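Local structure of cell division control protein Cdc48 (Mycobacterium smegmatis, 5E7P) at residues L24-N29 against A79-D85; L60-T66 against T88-V94; L245-D250 against V283-R287. The protein binds ADP at two sites and, as a member of the AAA ATPase family, probably hydrolyses ATP. All blocks are in the same frame, centred on the assembly; numbering follows the deposited sequence.

Interaction 1. Residues L24-N29 against A79-D85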
loop_
_atom_site.group_PDB
_atom_site.type_symbol
_atom_site.label_atom_id
_atom_site.label_comp_id
_atom_site.label_asym_id
_atom_site.label_seq_id
_atom_site.Cartn_x
_atom_site.Cartn_y
_atom_site.Cartn_z
ATOM N N LEU A 24 -3.701 -25.997 15.250
ATOM C CA LEU A 24 -4.394 -25.394 16.378
ATOM C C LEU A 24 -5.805 -25.952 16.502
ATOM O O LEU A 24 -6.284 -26.656 15.614
ATOM C CB LEU A 24 -4.455 -23.872 16.226
ATOM C CG LEU A 24 -3.131 -23.108 16.159
ATOM C CD1 LEU A 24 -3.393 -21.621 16.022
ATOM C CD2 LEU A 24 -2.286 -23.389 17.388
ATOM N N THR A 25 -6.460 -25.635 17.614
ATOM C CA THR A 25 -7.860 -25.985 17.804
ATOM C C THR A 25 -8.726 -24.831 17.311
ATOM O O THR A 25 -8.503 -23.676 17.676
ATOM C CB THR A 25 -8.178 -26.271 19.284
ATOM O OG1 THR A 25 -7.203 -27.176 19.819
ATOM C CG2 THR A 25 -9.566 -26.880 19.426
ATOM N N ALA A 26 -9.708 -25.143 16.473
ATOM C CA ALA A 26 -10.562 -24.117 15.887
ATOM C C ALA A 26 -11.878 -23.987 16.642
ATOM O O ALA A 26 -12.751 -24.848 16.536
ATOM C CB ALA A 26 -10.821 -24.421 14.419
ATOM N N ARG A 27 -12.016 -22.906 17.405
ATOM C CA ARG A 27 -13.254 -22.642 18.131
ATOM C C ARG A 27 -14.098 -21.589 17.420
ATOM O O ARG A 27 -13.569 -20.672 16.794
ATOM C CB ARG A 27 -12.962 -22.208 19.568
ATOM C CG ARG A 27 -12.175 -23.231 20.372
ATOM C CD ARG A 27 -12.205 -22.910 21.858
ATOM N NE ARG A 27 -12.041 -21.481 22.116
ATOM C CZ ARG A 27 -11.896 -20.950 23.326
ATOM N NH1 ARG A 27 -11.754 -19.638 23.464
ATOM N NH2 ARG A 27 -11.890 -21.732 24.398
ATOM N N LEU A 28 -15.416 -21.733 17.521
ATOM C CA LEU A 28 -16.347 -20.826 16.864
ATOM C C LEU A 28 -16.365 -19.461 17.546
ATOM O O LEU A 28 -16.651 -19.357 18.739
ATOM C CB LEU A 28 -17.754 -21.436 16.849
ATOM C CG LEU A 28 -18.869 -20.771 16.031
ATOM C CD1 LEU A 28 -19.630 -19.734 16.849
ATOM C CD2 LEU A 28 -18.319 -20.149 14.753
ATOM N N ASN A 29 -16.055 -18.419 16.781
ATOM C CA ASN A 29 -16.134 -17.055 17.283
ATOM C C ASN A 29 -17.592 -16.686 17.520
ATOM O O ASN A 29 -18.383 -16.610 16.581
ATOM C CB ASN A 29 -15.486 -16.081 16.295
ATOM C CG ASN A 29 -15.171 -14.734 16.923
ATOM O OD1 ASN A 29 -15.891 -14.259 17.800
ATOM N ND2 ASN A 29 -14.085 -14.112 16.475
ATOM N N ALA A 79 -2.883 -19.917 23.609
ATOM C CA ALA A 79 -2.069 -19.909 22.396
ATOM C C ALA A 79 -2.421 -21.024 21.412
ATOM O O ALA A 79 -2.202 -20.888 20.210
ATOM C CB ALA A 79 -0.587 -19.958 22.752
ATOM N N GLY A 80 -2.970 -22.121 21.922
ATOM C CA GLY A 80 -3.297 -23.262 21.087
ATOM C C GLY A 80 -4.678 -23.198 20.462
ATOM O O GLY A 80 -5.153 -24.179 19.891
ATOM N N THR A 81 -5.327 -22.042 20.561
ATOM C CA THR A 81 -6.682 -21.889 20.042
ATOM C C THR A 81 -6.799 -20.780 18.994
ATOM O O THR A 81 -6.323 -19.661 19.194
ATOM C CB THR A 81 -7.693 -21.622 21.177
ATOM O OG1 THR A 81 -7.749 -22.758 22.049
ATOM C CG2 THR A 81 -9.079 -21.360 20.609
ATOM N N ALA A 82 -7.434 -21.106 17.872
ATOM C CA ALA A 82 -7.746 -20.121 16.848
ATOM C C ALA A 82 -9.253 -19.900 16.801
ATOM O O ALA A 82 -10.027 -20.854 16.868
ATOM C CB ALA A 82 -7.239 -20.581 15.501
ATOM N N LEU A 83 -9.670 -18.641 16.696
ATOM C CA LEU A 83 -11.090 -18.319 16.614
ATOM C C LEU A 83 -11.515 -18.064 15.175
ATOM O O LEU A 83 -11.022 -17.145 14.520
ATOM C CB LEU A 83 -11.432 -17.109 17.485
ATOM C CG LEU A 83 -11.285 -17.301 18.993
ATOM C CD1 LEU A 83 -11.810 -16.081 19.732
ATOM C CD2 LEU A 83 -12.008 -18.558 19.442
ATOM N N LEU A 84 -12.437 -18.887 14.691
ATOM C CA LEU A 84 -12.933 -18.768 13.329
ATOM C C LEU A 84 -14.437 -18.518 13.350
ATOM O O LEU A 84 -15.153 -19.085 14.175
ATOM C CB LEU A 84 -12.625 -20.041 12.529
ATOM C CG LEU A 84 -11.187 -20.352 12.092
ATOM C CD1 LEU A 84 -10.274 -20.666 13.267
ATOM C CD2 LEU A 84 -11.176 -21.509 11.102
ATOM N N ASP A 85 -14.913 -17.660 12.452
ATOM C CA ASP A 85 -16.349 -17.447 12.315
ATOM C C ASP A 85 -16.980 -18.588 11.519
ATOM O O ASP A 85 -16.276 -19.484 11.047
ATOM C CB ASP A 85 -16.655 -16.086 11.681
ATOM C CG ASP A 85 -15.874 -15.836 10.404
ATOM O OD1 ASP A 85 -15.661 -16.789 9.629
ATOM O OD2 ASP A 85 -15.477 -14.675 10.170
HETATM O O HOH W 1 -12.576 -15.069 13.983
#
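Arg27 runs across Thr81 at about a right angle, with the Thr81 methyl against its aliphatic stem: CG2 of Thr81 lies 3.6 Å from Arg27 CG. That methyl stands anti to the Thr81 backbone N, which turns it to the Arg27 side. Leu83 instead lies beside Arg27 and points the same way, its CD2 3.8 Å from Arg27 CB. The bend of the arginine at chi3 (-42°) brings the edge of the guanidinium round to Leu83 CD2, near the guanidinium plane. Further along, Asn29 crosses Leu83 at about a right angle, and a water bridges Asn29 ND2 to Leu83 O; ND2 also bonds Asp34. On the other sheet face the contacts are small and apolar: Ala26 CB meets Leu84 CD1 at 4.0 Å, with Leu89 of helix 86-92 covering both residues, while Leu24 CD1 reaches Ala82 CB, and Leu42 of strand 39-42 touches both. The backbone pairing is parallel, its ladder running from Thr25 N to Gly80 O (3.0 Å) through Ala82 N to Thr25 O (2.8 Å) to Asn29 N on Leu84 O. Strand 81-84 lies between 22-28 and 39-42, Leu83 bonding Arg41, which closes the sheet on itself, consistent with the double-psi beta-barrel of the CDC48 N-terminal domain. Five main-chain bonds, with one water bridge beside them, carry the polar part of the pairing, to which Arg27 adds hydrocarbon and guanidinium rim rather than a salt bridge.

Interaction 2. Residues L60-T66 against T88-V94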
loop_
_atom_site.group_PDB
_atom_site.type_symbol
_atom_site.label_atom_id
_atom_site.label_comp_id
_atom_site.label_asym_id
_atom_site.label_seq_id
_atom_site.Cartn_x
_atom_site.Cartn_y
_atom_site.Cartn_z
ATOM N N LEU A 60 -5.600 -21.339 6.009
ATOM C CA LEU A 60 -6.306 -22.193 6.959
ATOM C C LEU A 60 -6.749 -23.474 6.267
ATOM O O LEU A 60 -7.506 -23.434 5.294
ATOM C CB LEU A 60 -7.506 -21.458 7.559
ATOM C CG LEU A 60 -7.162 -20.331 8.538
ATOM C CD1 LEU A 60 -8.385 -19.488 8.847
ATOM C CD2 LEU A 60 -6.571 -20.899 9.822
ATOM N N THR A 61 -6.278 -24.610 6.774
ATOM C CA THR A 61 -6.456 -25.880 6.076
ATOM C C THR A 61 -7.080 -26.977 6.932
ATOM O O THR A 61 -6.528 -27.374 7.958
ATOM C CB THR A 61 -5.116 -26.404 5.516
ATOM O OG1 THR A 61 -4.482 -25.382 4.738
ATOM C CG2 THR A 61 -5.348 -27.622 4.643
ATOM N N GLY A 62 -8.240 -27.457 6.498
ATOM C CA GLY A 62 -8.842 -28.655 7.054
ATOM C C GLY A 62 -8.967 -29.683 5.947
ATOM O O GLY A 62 -7.962 -30.191 5.450
ATOM N N THR A 63 -10.199 -29.983 5.543
ATOM C CA THR A 63 -10.414 -30.828 4.374
ATOM C C THR A 63 -10.295 -29.966 3.128
ATOM O O THR A 63 -10.098 -30.473 2.023
ATOM C CB THR A 63 -11.791 -31.519 4.395
ATOM O OG1 THR A 63 -12.829 -30.531 4.358
ATOM C CG2 THR A 63 -11.943 -32.366 5.649
ATOM N N ARG A 64 -10.415 -28.655 3.325
ATOM C CA ARG A 64 -10.251 -27.679 2.257
ATOM C C ARG A 64 -9.192 -26.655 2.648
ATOM O O ARG A 64 -8.770 -26.593 3.804
ATOM C CB ARG A 64 -11.569 -26.952 1.984
ATOM C CG ARG A 64 -12.787 -27.853 1.901
ATOM C CD ARG A 64 -14.038 -27.031 1.650
ATOM N NE ARG A 64 -13.964 -26.318 0.379
ATOM C CZ ARG A 64 -14.791 -25.343 0.018
ATOM N NH1 ARG A 64 -14.647 -24.752 -1.161
ATOM N NH2 ARG A 64 -15.760 -24.954 0.837
ATOM N N THR A 65 -8.775 -25.843 1.683
ATOM C CA THR A 65 -7.818 -24.776 1.946
ATOM C C THR A 65 -8.440 -23.409 1.679
ATOM O O THR A 65 -8.951 -23.148 0.589
ATOM C CB THR A 65 -6.543 -24.927 1.092
ATOM O OG1 THR A 65 -5.850 -26.126 1.465
ATOM C CG2 THR A 65 -5.619 -23.736 1.302
ATOM N N THR A 66 -8.402 -22.538 2.683
ATOM C CA THR A 66 -8.897 -21.176 2.531
ATOM C C THR A 66 -7.880 -20.192 3.094
ATOM O O THR A 66 -6.769 -20.578 3.456
ATOM C CB THR A 66 -10.259 -20.978 3.230
ATOM O OG1 THR A 66 -10.838 -19.736 2.815
ATOM C CG2 THR A 66 -10.098 -20.984 4.742
ATOM N N THR A 88 -15.702 -19.089 7.843
ATOM C CA THR A 88 -14.312 -19.528 7.759
ATOM C C THR A 88 -14.198 -21.019 8.053
ATOM O O THR A 88 -13.472 -21.740 7.368
ATOM C CB THR A 88 -13.396 -18.743 8.719
ATOM O OG1 THR A 88 -13.556 -17.338 8.494
ATOM C CG2 THR A 88 -11.945 -19.117 8.492
ATOM N N LEU A 89 -14.919 -21.471 9.075
ATOM C CA LEU A 89 -14.986 -22.892 9.400
ATOM C C LEU A 89 -15.481 -23.683 8.195
ATOM O O LEU A 89 -14.991 -24.774 7.908
ATOM C CB LEU A 89 -15.916 -23.131 10.590
ATOM C CG LEU A 89 -15.428 -22.710 11.976
ATOM C CD1 LEU A 89 -16.506 -22.968 13.014
ATOM C CD2 LEU A 89 -14.148 -23.447 12.342
ATOM N N SER A 90 -16.452 -23.113 7.490
ATOM C CA SER A 90 -17.008 -23.735 6.297
ATOM C C SER A 90 -16.015 -23.708 5.136
ATOM O O SER A 90 -15.855 -24.700 4.426
ATOM C CB SER A 90 -18.310 -23.036 5.903
ATOM O OG SER A 90 -18.846 -23.587 4.716
ATOM N N ASN A 91 -15.347 -22.573 4.949
ATOM C CA ASN A 91 -14.386 -22.422 3.856
ATOM C C ASN A 91 -13.136 -23.282 4.025
ATOM O O ASN A 91 -12.503 -23.669 3.042
ATOM C CB ASN A 91 -13.984 -20.953 3.684
ATOM C CG ASN A 91 -15.113 -20.097 3.142
ATOM O OD1 ASN A 91 -16.089 -20.612 2.594
ATOM N ND2 ASN A 91 -14.982 -18.780 3.286
ATOM N N ALA A 92 -12.783 -23.575 5.272
ATOM C CA ALA A 92 -11.574 -24.335 5.565
ATOM C C ALA A 92 -11.859 -25.827 5.717
ATOM O O ALA A 92 -10.936 -26.634 5.819
ATOM C CB ALA A 92 -10.900 -23.794 6.817
ATOM N N GLY A 93 -13.138 -26.187 5.735
ATOM C CA GLY A 93 -13.537 -27.572 5.902
ATOM C C GLY A 93 -13.163 -28.098 7.273
ATOM O O GLY A 93 -12.662 -29.215 7.407
ATOM N N VAL A 94 -13.403 -27.282 8.293
ATOM C CA VAL A 94 -13.078 -27.646 9.665
ATOM C C VAL A 94 -14.322 -27.597 10.548
ATOM O O VAL A 94 -15.063 -26.613 10.539
ATOM C CB VAL A 94 -12.012 -26.702 10.257
ATOM C CG1 VAL A 94 -11.616 -27.150 11.657
ATOM C CG2 VAL A 94 -10.796 -26.640 9.351
HETATM O O HOH W 2 -12.368 -18.087 4.564
#
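The Arg64 guanidinium rests with one face toward Asn91 O, which stands 3.8 Å above its plane and off toward the rim; Ser90 O comes in obliquely, 3.6 Å from Arg64 NH2. A kink at chi3 (62°) folds the arginine back along the end of the helix, and NH1 is bonded to Gly142 O. The amide of Asn91 is held at both ends, OD1 by Thr144 N and ND2 by a water that also donates to Thr66 OG1. Asn91 CB sits 3.5 Å from that hydroxyl oxygen. The Thr66 methyl, placed between its own backbone N and carbonyl carbon, turns instead to Ala92 CB at 3.6 Å. Leu60 CD1 continues the apolar strip, 3.6 Å from Thr88 CG2.

At the helix terminus Gly93 is the C-prime residue of a Schellman motif, and the carbonyls left there are taken up by the hairpin turn. Thr63 N bonds Gly93 O at 3.2 Å, nearly straight at the hydrogen (168°). Arg64 N bonds Ala92 O at 3.3 Å, and Gly62 N adds a weak bond to the same oxygen. The turn thus binds the C-terminal end of helix 86-92 to the hairpin of strands 57-61 and 65-72, while Leu60 and Val94 pack on strand 98-104 and Leu89, on another side of the helix, reaches strands 22-28 and 81-84.

Interaction 3. Residues L245-D250 against V283-R287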
loop_
_atom_site.group_PDB
_atom_site.type_symbol
_atom_site.label_atom_id
_atom_site.label_comp_id
_atom_site.label_asym_id
_atom_site.label_seq_id
_atom_site.Cartn_x
_atom_site.Cartn_y
_atom_site.Cartn_z
ATOM N N LEU A 245 -4.305 21.540 -16.340
ATOM C CA LEU A 245 -5.486 21.394 -17.182
ATOM C C LEU A 245 -5.953 22.726 -17.752
ATOM O O LEU A 245 -6.307 22.816 -18.928
ATOM C CB LEU A 245 -6.632 20.755 -16.396
ATOM C CG LEU A 245 -6.710 19.232 -16.364
ATOM C CD1 LEU A 245 -7.921 18.793 -15.558
ATOM C CD2 LEU A 245 -6.762 18.663 -17.779
ATOM N N ARG A 246 -5.960 23.757 -16.915
ATOM C CA ARG A 246 -6.456 25.060 -17.336
ATOM C C ARG A 246 -5.555 25.700 -18.387
ATOM O O ARG A 246 -6.043 26.277 -19.356
ATOM C CB ARG A 246 -6.662 25.979 -16.130
ATOM C CG ARG A 246 -7.708 25.445 -15.163
ATOM C CD ARG A 246 -8.162 26.473 -14.142
ATOM N NE ARG A 246 -9.294 25.957 -13.373
ATOM C CZ ARG A 246 -10.564 26.043 -13.758
ATOM N NH1 ARG A 246 -10.873 26.638 -14.903
ATOM N NH2 ARG A 246 -11.527 25.536 -12.999
ATOM N N LEU A 247 -4.245 25.578 -18.206
ATOM C CA LEU A 247 -3.295 26.106 -19.179
ATOM C C LEU A 247 -3.444 25.403 -20.524
ATOM O O LEU A 247 -3.446 26.040 -21.575
ATOM C CB LEU A 247 -1.863 25.953 -18.670
ATOM C CG LEU A 247 -1.447 26.871 -17.522
ATOM C CD1 LEU A 247 -0.050 26.521 -17.067
ATOM C CD2 LEU A 247 -1.525 28.331 -17.947
ATOM N N SER A 248 -3.576 24.083 -20.480
ATOM C CA SER A 248 -3.699 23.294 -21.696
ATOM C C SER A 248 -5.025 23.531 -22.414
ATOM O O SER A 248 -5.050 23.732 -23.624
ATOM C CB SER A 248 -3.534 21.808 -21.386
ATOM O OG SER A 248 -3.672 21.029 -22.562
ATOM N N LEU A 249 -6.122 23.516 -21.663
ATOM C CA LEU A 249 -7.454 23.549 -22.258
ATOM C C LEU A 249 -8.066 24.941 -22.380
ATOM O O LEU A 249 -8.827 25.197 -23.312
ATOM C CB LEU A 249 -8.407 22.642 -21.477
ATOM C CG LEU A 249 -8.042 21.160 -21.406
ATOM C CD1 LEU A 249 -9.108 20.381 -20.651
ATOM C CD2 LEU A 249 -7.839 20.595 -22.804
ATOM N N ASP A 250 -7.745 25.835 -21.446
ATOM C CA ASP A 250 -8.406 27.141 -21.388
ATOM C C ASP A 250 -7.545 28.327 -21.826
ATOM O O ASP A 250 -8.058 29.291 -22.398
ATOM C CB ASP A 250 -8.973 27.389 -19.991
ATOM C CG ASP A 250 -10.013 26.365 -19.602
ATOM O OD1 ASP A 250 -10.617 25.768 -20.517
ATOM O OD2 ASP A 250 -10.230 26.155 -18.389
ATOM N N VAL A 283 -11.205 17.418 -10.007
ATOM C CA VAL A 283 -10.479 18.442 -10.753
ATOM C C VAL A 283 -11.110 18.688 -12.127
ATOM O O VAL A 283 -11.155 19.820 -12.608
ATOM C CB VAL A 283 -8.978 18.076 -10.892
ATOM C CG1 VAL A 283 -8.283 18.962 -11.917
ATOM C CG2 VAL A 283 -8.288 18.184 -9.548
ATOM N N CYS A 284 -11.626 17.628 -12.739
ATOM C CA CYS A 284 -12.214 17.718 -14.071
ATOM C C CYS A 284 -13.717 17.955 -14.030
ATOM O O CYS A 284 -14.400 17.757 -15.033
ATOM C CB CYS A 284 -11.941 16.434 -14.858
ATOM S SG CYS A 284 -10.199 16.044 -15.104
ATOM N N ALA A 285 -14.227 18.376 -12.875
ATOM C CA ALA A 285 -15.668 18.535 -12.667
ATOM C C ALA A 285 -16.363 19.421 -13.703
ATOM O O ALA A 285 -17.494 19.143 -14.102
ATOM C CB ALA A 285 -15.945 19.048 -11.266
ATOM N N SER A 286 -15.689 20.483 -14.135
ATOM C CA SER A 286 -16.280 21.411 -15.096
ATOM C C SER A 286 -16.019 20.987 -16.539
ATOM O O SER A 286 -16.504 21.621 -17.473
ATOM C CB SER A 286 -15.762 22.832 -14.867
ATOM O OG SER A 286 -14.374 22.920 -15.145
ATOM N N ARG A 287 -15.246 19.920 -16.714
ATOM C CA ARG A 287 -14.941 19.397 -18.041
ATOM C C ARG A 287 -15.863 18.225 -18.345
ATOM O O ARG A 287 -16.464 17.648 -17.436
ATOM C CB ARG A 287 -13.493 18.904 -18.102
ATOM C CG ARG A 287 -12.481 19.793 -17.410
ATOM C CD ARG A 287 -12.163 21.017 -18.236
ATOM N NE ARG A 287 -11.242 21.910 -17.540
ATOM C CZ ARG A 287 -10.809 23.067 -18.032
ATOM N NH1 ARG A 287 -11.213 23.470 -19.229
ATOM N NH2 ARG A 287 -9.972 23.819 -17.329
#
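A salt-bridge network of Arg246, Asp250 and Arg287 ties the C-terminal end of helix 237-249 to the type I turn Cys284-Arg287. Arg287 and Asp250 approach from opposite directions, and the arginine grips the carboxylate end-on with two nitrogens. NH1 meets Asp250 OD1 on its syn side at 2.7 Å, in the guanidinium plane; NH2 meets Asp250 OD2 at 2.6 Å from above the carboxylate plane. The two planes are 29° apart. Arg287 bends at chi2 (-77°), which swings its chain over Leu249, and Leu249 CD1 and Leu245 O lie over one face of its guanidinium.

The turn follows helix 276-283, the helix that starts in the P-loop at the ADP-binding residues Lys276 to Thr278, and leads into strand 289-293 of the first AAA module. Val283 lies at the far end of that helix, its side chain about 11 Å from the bound ADP, so the contact does not touch the nucleotide.

Arg246, held at NE by Asp242, brings its NH1 to 3.6 Å from Asp250 OD2, so the carboxylate probably balances both arginines; their guanidinium planes stand 47° apart. Deeper in, Leu245 CD1 lies 3.6 Å from Cys284 SG and 3.7 Å from Val283 CG1. Leu245 also rests on Ala362 of strand 361-366, and Cys284 on Ile364 of that strand and Val322 of strand 321-326.

From the N terminus, strand 22-28 comes first, and interaction 1 closes a loop of 49 residues when strand 81-84 returns beside it. Interaction 2 opens inside that loop, at the hairpin 60-66, and closes beyond it on helix 86-92, so the two cross along the chain. They also touch: Leu89 of the helix packs on Leu28 and Leu84, and Val94 on Ala26, joining sheet, hairpin and helix within the CDC48 N-terminal domain. Interaction 3 follows in series, closing a 32-residue loop between helix 237-249 and the turn after the P-loop helix. It stands on the opposite side of the chain's centre, its nearest atoms about 38 Å from interaction 1.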